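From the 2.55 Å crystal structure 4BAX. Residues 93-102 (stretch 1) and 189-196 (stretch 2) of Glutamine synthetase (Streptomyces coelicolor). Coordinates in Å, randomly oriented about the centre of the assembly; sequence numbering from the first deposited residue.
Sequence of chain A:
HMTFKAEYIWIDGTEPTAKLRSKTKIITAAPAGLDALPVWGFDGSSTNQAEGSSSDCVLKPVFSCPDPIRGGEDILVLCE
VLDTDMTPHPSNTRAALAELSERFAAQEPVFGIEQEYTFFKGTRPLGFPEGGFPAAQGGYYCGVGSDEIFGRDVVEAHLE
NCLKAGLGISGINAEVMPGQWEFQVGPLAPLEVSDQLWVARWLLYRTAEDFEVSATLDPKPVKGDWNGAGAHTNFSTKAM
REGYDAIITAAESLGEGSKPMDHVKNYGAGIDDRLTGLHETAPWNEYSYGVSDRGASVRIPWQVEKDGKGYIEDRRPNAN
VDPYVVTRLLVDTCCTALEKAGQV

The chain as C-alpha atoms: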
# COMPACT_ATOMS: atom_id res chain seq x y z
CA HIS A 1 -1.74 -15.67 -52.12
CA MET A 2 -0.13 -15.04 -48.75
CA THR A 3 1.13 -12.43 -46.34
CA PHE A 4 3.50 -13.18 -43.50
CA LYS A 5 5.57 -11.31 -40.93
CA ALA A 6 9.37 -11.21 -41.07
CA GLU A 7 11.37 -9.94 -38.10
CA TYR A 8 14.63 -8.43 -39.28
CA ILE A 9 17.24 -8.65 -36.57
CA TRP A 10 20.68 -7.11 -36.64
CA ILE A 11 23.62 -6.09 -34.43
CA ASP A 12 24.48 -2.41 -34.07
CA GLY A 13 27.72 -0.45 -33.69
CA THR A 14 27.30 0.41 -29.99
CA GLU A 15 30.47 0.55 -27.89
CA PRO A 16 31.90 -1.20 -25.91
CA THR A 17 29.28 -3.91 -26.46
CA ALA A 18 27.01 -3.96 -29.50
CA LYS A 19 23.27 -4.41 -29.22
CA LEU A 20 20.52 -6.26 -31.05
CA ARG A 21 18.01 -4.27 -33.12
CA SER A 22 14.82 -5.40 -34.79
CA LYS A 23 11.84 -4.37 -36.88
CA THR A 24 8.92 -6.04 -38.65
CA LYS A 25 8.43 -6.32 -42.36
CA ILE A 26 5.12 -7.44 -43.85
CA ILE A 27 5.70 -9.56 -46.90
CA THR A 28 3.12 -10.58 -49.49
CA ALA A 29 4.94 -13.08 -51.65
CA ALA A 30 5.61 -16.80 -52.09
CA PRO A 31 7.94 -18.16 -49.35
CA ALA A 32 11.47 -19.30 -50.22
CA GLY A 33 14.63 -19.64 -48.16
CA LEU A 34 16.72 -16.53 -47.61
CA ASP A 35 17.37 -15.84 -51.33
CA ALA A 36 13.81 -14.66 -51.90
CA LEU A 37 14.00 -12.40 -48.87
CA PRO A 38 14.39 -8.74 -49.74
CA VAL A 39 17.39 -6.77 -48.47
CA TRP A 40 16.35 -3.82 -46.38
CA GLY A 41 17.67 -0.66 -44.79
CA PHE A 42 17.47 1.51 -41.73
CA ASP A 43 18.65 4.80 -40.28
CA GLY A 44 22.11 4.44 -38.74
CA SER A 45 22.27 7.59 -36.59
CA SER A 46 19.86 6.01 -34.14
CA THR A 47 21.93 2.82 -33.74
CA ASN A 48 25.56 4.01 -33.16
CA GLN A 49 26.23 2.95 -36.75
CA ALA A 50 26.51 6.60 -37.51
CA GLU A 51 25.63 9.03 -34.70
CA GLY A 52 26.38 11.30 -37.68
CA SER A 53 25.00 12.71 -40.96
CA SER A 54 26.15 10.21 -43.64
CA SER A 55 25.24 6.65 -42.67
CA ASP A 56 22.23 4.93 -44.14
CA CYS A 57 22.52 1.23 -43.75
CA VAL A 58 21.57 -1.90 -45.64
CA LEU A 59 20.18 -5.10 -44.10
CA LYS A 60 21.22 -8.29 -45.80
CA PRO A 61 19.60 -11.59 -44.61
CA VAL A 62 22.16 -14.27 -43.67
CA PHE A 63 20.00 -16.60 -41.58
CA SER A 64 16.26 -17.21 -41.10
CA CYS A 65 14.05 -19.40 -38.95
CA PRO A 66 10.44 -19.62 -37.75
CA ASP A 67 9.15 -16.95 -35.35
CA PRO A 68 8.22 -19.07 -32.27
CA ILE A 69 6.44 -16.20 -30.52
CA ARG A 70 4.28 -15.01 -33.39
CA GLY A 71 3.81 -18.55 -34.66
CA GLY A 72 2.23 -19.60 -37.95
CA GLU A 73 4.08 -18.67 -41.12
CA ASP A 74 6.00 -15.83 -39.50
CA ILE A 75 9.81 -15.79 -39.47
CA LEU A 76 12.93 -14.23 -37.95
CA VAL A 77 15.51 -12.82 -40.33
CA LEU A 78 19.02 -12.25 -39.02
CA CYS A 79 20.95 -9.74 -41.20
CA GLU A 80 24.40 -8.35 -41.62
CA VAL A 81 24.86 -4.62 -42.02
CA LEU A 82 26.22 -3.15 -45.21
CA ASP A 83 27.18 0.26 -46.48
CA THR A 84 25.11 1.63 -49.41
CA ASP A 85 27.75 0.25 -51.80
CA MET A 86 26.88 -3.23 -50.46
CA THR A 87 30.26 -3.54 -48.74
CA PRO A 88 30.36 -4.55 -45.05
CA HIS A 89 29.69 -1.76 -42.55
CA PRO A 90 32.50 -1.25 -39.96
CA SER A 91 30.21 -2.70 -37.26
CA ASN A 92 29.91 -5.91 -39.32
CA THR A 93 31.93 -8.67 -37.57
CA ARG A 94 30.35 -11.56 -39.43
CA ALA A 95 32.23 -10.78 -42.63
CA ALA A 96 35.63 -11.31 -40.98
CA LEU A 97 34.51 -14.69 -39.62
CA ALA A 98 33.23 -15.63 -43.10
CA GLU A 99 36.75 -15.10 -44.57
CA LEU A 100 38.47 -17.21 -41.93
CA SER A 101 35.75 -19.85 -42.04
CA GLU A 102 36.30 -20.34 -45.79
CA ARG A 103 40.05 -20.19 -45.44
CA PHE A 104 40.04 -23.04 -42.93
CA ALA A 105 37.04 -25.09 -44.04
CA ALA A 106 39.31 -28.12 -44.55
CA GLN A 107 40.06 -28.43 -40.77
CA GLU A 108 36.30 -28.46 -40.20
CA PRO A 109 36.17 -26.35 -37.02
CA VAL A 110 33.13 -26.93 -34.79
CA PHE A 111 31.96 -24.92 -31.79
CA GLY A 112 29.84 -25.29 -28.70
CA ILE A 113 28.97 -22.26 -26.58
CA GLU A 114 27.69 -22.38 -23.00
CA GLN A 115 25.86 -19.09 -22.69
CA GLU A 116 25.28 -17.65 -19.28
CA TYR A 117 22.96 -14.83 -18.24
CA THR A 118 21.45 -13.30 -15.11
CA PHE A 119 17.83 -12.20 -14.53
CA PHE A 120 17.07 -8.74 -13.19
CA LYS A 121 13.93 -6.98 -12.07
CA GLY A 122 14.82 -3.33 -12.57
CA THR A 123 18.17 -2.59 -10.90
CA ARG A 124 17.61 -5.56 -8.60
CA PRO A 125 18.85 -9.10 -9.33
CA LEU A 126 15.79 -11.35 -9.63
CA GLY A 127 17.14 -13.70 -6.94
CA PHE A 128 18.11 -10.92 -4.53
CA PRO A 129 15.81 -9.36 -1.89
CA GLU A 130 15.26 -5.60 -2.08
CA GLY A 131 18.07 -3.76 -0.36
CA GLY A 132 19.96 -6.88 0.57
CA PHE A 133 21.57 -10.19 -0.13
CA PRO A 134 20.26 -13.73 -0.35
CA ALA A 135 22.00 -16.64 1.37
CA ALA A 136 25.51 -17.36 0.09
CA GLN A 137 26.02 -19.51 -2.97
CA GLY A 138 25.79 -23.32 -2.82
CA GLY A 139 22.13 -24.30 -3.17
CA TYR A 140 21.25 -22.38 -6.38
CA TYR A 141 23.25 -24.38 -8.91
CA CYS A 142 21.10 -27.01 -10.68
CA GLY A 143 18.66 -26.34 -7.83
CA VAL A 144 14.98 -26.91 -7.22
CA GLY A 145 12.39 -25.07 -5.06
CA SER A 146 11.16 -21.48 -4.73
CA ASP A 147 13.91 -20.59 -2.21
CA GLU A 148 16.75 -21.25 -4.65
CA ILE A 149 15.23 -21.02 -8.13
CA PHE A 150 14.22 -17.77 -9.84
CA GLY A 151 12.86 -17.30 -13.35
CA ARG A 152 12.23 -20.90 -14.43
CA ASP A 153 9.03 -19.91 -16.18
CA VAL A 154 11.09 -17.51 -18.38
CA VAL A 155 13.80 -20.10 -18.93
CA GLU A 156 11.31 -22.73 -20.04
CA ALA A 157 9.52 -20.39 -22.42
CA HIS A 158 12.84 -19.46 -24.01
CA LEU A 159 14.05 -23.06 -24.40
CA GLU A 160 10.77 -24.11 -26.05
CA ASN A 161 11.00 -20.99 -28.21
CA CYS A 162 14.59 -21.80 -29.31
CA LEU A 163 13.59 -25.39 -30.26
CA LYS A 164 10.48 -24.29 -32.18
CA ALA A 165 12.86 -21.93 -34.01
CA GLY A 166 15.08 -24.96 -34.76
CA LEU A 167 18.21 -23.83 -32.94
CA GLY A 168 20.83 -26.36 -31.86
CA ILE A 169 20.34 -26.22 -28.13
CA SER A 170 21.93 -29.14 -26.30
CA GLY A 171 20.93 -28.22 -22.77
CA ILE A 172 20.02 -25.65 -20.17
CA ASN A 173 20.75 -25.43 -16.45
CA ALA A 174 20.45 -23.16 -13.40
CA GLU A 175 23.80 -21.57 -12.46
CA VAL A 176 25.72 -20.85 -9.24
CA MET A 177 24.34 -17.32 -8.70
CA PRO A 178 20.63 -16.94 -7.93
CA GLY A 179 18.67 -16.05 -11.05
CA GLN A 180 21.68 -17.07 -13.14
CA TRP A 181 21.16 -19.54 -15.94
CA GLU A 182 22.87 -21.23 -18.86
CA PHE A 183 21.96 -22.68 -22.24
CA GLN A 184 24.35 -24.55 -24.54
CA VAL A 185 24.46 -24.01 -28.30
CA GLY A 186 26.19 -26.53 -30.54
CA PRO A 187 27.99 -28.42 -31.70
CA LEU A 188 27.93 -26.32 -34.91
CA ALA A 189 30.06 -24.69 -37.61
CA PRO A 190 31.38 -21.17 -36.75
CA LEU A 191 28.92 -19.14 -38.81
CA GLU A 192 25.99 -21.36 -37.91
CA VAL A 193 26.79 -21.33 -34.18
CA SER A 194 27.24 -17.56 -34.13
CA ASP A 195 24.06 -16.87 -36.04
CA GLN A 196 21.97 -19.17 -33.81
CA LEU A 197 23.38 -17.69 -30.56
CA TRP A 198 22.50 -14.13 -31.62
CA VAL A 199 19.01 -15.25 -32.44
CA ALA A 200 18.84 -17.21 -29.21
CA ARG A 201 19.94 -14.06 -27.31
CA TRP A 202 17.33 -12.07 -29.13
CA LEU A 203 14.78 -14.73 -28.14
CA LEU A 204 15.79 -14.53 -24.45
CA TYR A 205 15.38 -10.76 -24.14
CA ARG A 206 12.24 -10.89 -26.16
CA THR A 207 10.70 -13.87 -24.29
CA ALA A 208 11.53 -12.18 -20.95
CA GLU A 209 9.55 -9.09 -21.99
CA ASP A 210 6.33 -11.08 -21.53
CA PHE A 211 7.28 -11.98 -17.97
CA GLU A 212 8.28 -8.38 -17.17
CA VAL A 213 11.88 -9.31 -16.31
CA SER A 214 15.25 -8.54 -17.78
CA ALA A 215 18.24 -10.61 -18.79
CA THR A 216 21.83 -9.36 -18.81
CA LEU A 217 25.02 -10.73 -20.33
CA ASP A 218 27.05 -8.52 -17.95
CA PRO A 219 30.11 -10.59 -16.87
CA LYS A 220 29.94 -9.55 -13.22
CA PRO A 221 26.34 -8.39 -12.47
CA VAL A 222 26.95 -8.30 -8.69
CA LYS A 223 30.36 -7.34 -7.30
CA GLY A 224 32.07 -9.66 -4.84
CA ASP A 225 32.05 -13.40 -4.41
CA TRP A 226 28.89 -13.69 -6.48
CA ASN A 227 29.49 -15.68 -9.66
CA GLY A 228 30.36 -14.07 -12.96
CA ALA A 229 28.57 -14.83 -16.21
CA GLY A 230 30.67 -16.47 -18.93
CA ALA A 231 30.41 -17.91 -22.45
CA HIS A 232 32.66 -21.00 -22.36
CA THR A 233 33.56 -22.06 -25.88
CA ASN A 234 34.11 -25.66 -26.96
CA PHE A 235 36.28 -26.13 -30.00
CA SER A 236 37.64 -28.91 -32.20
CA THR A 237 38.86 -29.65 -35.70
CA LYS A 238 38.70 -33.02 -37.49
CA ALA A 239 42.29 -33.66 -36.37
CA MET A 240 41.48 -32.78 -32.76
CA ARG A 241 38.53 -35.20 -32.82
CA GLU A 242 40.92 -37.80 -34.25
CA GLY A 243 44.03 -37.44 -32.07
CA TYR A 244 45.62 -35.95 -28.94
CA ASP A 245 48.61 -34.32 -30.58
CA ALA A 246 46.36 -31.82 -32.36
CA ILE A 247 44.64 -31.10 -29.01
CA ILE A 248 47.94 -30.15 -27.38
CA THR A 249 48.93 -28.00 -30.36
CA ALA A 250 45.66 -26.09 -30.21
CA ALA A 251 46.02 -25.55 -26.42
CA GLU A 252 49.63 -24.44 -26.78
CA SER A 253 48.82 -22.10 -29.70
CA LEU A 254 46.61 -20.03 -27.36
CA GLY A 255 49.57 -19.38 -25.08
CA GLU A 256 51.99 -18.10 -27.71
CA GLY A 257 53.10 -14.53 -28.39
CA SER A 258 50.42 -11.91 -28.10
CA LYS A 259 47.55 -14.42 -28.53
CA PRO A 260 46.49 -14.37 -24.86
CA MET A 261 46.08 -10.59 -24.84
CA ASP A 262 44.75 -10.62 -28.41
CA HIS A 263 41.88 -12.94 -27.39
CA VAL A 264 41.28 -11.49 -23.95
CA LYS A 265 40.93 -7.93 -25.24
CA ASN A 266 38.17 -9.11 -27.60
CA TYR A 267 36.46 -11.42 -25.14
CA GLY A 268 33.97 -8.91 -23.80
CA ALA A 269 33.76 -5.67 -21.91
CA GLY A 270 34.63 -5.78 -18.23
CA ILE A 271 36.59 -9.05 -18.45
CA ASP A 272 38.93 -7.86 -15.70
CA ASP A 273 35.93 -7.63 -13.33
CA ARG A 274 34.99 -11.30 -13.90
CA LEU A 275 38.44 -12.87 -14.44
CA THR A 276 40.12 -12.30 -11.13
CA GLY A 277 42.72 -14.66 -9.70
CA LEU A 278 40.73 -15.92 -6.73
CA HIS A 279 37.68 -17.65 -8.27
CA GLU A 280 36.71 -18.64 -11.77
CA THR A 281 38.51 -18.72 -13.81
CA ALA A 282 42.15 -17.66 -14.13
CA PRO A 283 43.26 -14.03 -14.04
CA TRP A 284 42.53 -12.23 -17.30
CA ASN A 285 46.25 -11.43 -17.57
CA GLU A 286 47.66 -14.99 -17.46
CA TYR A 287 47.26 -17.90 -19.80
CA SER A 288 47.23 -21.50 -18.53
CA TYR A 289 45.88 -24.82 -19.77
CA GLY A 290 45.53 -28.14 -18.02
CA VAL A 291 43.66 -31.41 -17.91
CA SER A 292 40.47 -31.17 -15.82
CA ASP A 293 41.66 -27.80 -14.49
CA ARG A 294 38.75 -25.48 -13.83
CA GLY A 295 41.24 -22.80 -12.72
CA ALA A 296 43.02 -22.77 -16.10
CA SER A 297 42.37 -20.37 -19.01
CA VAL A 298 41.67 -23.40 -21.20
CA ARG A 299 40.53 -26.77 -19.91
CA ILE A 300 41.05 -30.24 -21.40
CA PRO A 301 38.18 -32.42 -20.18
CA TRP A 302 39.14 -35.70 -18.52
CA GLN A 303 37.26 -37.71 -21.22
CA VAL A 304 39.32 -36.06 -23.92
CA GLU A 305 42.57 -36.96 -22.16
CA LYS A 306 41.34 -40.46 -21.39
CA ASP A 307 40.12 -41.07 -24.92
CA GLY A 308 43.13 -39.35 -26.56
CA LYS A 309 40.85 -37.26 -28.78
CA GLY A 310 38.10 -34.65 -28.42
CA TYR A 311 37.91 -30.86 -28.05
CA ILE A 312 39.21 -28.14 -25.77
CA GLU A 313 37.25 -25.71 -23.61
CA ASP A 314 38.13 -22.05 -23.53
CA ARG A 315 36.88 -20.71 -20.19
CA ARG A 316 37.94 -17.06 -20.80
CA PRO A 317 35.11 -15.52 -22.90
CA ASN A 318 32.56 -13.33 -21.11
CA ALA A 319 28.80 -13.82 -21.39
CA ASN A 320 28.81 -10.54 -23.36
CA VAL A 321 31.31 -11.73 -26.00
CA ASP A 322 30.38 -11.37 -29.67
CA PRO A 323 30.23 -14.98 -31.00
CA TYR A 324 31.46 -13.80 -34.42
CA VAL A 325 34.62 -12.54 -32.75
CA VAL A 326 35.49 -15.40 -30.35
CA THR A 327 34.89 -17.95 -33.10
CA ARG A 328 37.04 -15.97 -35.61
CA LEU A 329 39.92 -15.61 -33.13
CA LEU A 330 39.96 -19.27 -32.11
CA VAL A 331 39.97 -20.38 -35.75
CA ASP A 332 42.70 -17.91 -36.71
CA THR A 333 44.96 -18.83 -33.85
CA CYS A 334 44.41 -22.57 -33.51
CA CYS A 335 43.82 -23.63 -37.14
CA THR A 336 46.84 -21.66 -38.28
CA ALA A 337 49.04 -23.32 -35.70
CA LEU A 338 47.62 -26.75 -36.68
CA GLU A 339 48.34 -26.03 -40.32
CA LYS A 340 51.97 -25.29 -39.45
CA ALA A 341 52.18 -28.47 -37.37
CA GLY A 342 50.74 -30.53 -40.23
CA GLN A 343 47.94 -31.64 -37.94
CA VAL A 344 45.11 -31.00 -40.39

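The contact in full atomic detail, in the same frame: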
# COMPACT_ATOMS: atom_id res chain seq x y z
N THR A 93 30.87 -7.78 -38.07
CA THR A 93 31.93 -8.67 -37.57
C THR A 93 31.77 -10.07 -38.11
O THR A 93 32.67 -10.92 -37.97
CB THR A 93 31.98 -8.74 -36.01
OG1 THR A 93 30.75 -9.29 -35.50
CG2 THR A 93 32.26 -7.37 -35.39
N ARG A 94 30.63 -10.29 -38.76
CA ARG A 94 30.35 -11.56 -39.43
C ARG A 94 31.26 -11.76 -40.63
O ARG A 94 31.75 -12.87 -40.84
CB ARG A 94 28.88 -11.64 -39.85
CG ARG A 94 28.36 -13.04 -39.95
CD ARG A 94 27.12 -13.10 -40.81
NE ARG A 94 26.60 -14.46 -40.87
CZ ARG A 94 26.66 -15.21 -41.97
NH1 ARG A 94 27.24 -14.71 -43.06
NH2 ARG A 94 26.17 -16.45 -41.97
N ALA A 95 31.50 -10.69 -41.37
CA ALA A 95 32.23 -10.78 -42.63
C ALA A 95 33.66 -11.28 -42.42
O ALA A 95 34.19 -12.01 -43.26
CB ALA A 95 32.21 -9.45 -43.38
N ALA A 96 34.29 -10.84 -41.32
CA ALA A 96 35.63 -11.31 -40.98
C ALA A 96 35.63 -12.81 -40.68
O ALA A 96 36.49 -13.55 -41.18
CB ALA A 96 36.20 -10.52 -39.80
N LEU A 97 34.63 -13.27 -39.93
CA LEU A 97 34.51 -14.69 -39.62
C LEU A 97 34.29 -15.49 -40.90
O LEU A 97 34.79 -16.60 -41.03
CB LEU A 97 33.41 -14.95 -38.58
CG LEU A 97 33.13 -16.44 -38.31
CD1 LEU A 97 34.36 -17.12 -37.68
CD2 LEU A 97 31.87 -16.66 -37.42
N ALA A 98 33.52 -14.93 -41.84
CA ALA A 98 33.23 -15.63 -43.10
C ALA A 98 34.53 -15.88 -43.90
O ALA A 98 34.68 -16.94 -44.49
CB ALA A 98 32.23 -14.83 -43.93
N GLU A 99 35.46 -14.92 -43.89
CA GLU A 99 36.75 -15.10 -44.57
C GLU A 99 37.58 -16.20 -43.93
O GLU A 99 38.10 -17.06 -44.63
CB GLU A 99 37.56 -13.77 -44.57
CG GLU A 99 37.10 -12.59 -45.49
CD GLU A 99 35.82 -12.80 -46.31
OE1 GLU A 99 35.55 -13.91 -46.80
OE2 GLU A 99 35.06 -11.82 -46.48
N LEU A 100 37.69 -16.19 -42.61
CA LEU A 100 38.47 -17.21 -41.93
C LEU A 100 37.84 -18.60 -41.97
O LEU A 100 38.54 -19.62 -42.05
CB LEU A 100 38.72 -16.78 -40.49
CG LEU A 100 40.05 -16.04 -40.50
CD1 LEU A 100 39.83 -14.52 -40.63
CD2 LEU A 100 40.83 -16.40 -39.28
N SER A 101 36.51 -18.62 -41.98
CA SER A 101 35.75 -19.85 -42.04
C SER A 101 36.04 -20.56 -43.37
O SER A 101 36.32 -21.76 -43.39
CB SER A 101 34.26 -19.52 -41.93
OG SER A 101 33.46 -20.67 -41.80
N GLU A 102 36.02 -19.80 -44.46
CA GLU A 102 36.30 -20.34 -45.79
C GLU A 102 37.75 -20.77 -45.94
O GLU A 102 38.07 -21.77 -46.59
CB GLU A 102 35.94 -19.31 -46.86
CG GLU A 102 36.07 -19.82 -48.29
CD GLU A 102 35.71 -18.74 -49.31
OE1 GLU A 102 34.69 -18.04 -49.10
OE2 GLU A 102 36.46 -18.57 -50.30
N ALA A 189 29.04 -25.40 -36.84
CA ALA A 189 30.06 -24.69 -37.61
C ALA A 189 30.06 -23.20 -37.17
O ALA A 189 29.03 -22.69 -36.71
CB ALA A 189 29.75 -24.81 -39.09
N PRO A 190 31.20 -22.50 -37.36
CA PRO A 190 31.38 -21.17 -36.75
C PRO A 190 30.30 -20.15 -37.12
O PRO A 190 29.74 -19.48 -36.24
CB PRO A 190 32.74 -20.71 -37.30
CG PRO A 190 33.48 -21.97 -37.62
CD PRO A 190 32.43 -23.00 -38.01
N LEU A 191 29.97 -20.06 -38.40
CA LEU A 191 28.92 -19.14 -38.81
C LEU A 191 27.55 -19.56 -38.30
O LEU A 191 26.77 -18.73 -37.82
CB LEU A 191 28.90 -18.96 -40.34
CG LEU A 191 30.08 -18.15 -40.90
CD1 LEU A 191 30.29 -18.42 -42.39
CD2 LEU A 191 29.85 -16.66 -40.65
N GLU A 192 27.27 -20.86 -38.36
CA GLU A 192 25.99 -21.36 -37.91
C GLU A 192 25.81 -21.20 -36.38
O GLU A 192 24.75 -20.80 -35.90
CB GLU A 192 25.78 -22.82 -38.37
CG GLU A 192 24.33 -23.32 -38.23
CD GLU A 192 23.33 -22.68 -39.21
OE1 GLU A 192 23.74 -21.84 -40.05
OE2 GLU A 192 22.12 -23.00 -39.11
N VAL A 193 26.87 -21.48 -35.63
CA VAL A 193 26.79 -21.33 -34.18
C VAL A 193 26.60 -19.89 -33.73
O VAL A 193 25.84 -19.61 -32.79
CB VAL A 193 28.00 -21.99 -33.46
CG1 VAL A 193 29.24 -21.08 -33.46
CG2 VAL A 193 27.60 -22.42 -32.05
N SER A 194 27.26 -18.97 -34.44
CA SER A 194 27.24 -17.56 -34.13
C SER A 194 25.90 -16.95 -34.45
O SER A 194 25.36 -16.16 -33.66
CB SER A 194 28.34 -16.83 -34.92
OG SER A 194 29.65 -17.09 -34.42
N ASP A 195 25.35 -17.34 -35.59
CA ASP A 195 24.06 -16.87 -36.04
C ASP A 195 22.97 -17.33 -35.08
O ASP A 195 22.11 -16.53 -34.70
CB ASP A 195 23.75 -17.37 -37.46
CG ASP A 195 24.57 -16.64 -38.52
OD1 ASP A 195 25.08 -15.53 -38.24
OD2 ASP A 195 24.73 -17.18 -39.65
N GLN A 196 23.02 -18.61 -34.68
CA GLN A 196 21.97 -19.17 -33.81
C GLN A 196 21.99 -18.54 -32.40
O GLN A 196 20.93 -18.21 -31.85
CB GLN A 196 22.07 -20.70 -33.72
CG GLN A 196 21.83 -21.46 -35.04
CD GLN A 196 21.50 -22.95 -34.85
OE1 GLN A 196 21.28 -23.42 -33.73
NE2 GLN A 196 21.43 -23.70 -35.96

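Two helices, 94-102 and 190-196, pack in a roughly antiparallel sense. Their N-to-C directions differ by 154°, and their axes approach to 10.4 Å. The contact buries 365 Å², summed over both sides.

The polar part is a salt bridge between Arg94 and Asp195. It is bidentate. Arg94 NE donates to Asp195 OD1 at 3.2 Å, and Arg94 NH2 donates to Asp195 OD2 at 2.8 Å. Both bonds are nearly straight, because the carboxylate meets the edge of the guanidinium near its plane. Neither CA-to-CB bond points at the other helix. Arginine suits this place because its long chain, with chi1 to chi3 all t, spans the gap.

The apolar part centres on Leu191, which has the largest covered area, 100 Å². Its side chain is a knob in a hole formed by Arg94, Leu97, Ala98 and Ser101. Leu191 CD2 lies over one face of the guanidinium, 3.7 Å from Arg94 CZ, and 3.8 Å from Leu97 CD2. Leu191 CD1 comes within 4.1 Å of Ala98 CA and 3.9 Å of Ser101 OG. Small Ala98 and Ser101 leave room for the leucine.

Buried Leu97 also packs on Pro190, with Leu97 CD1 4.0 Å from Pro190 CB. Nearby, Ser194 OG satisfies itself within its own helix, donating to Pro190 O at 3.0 Å.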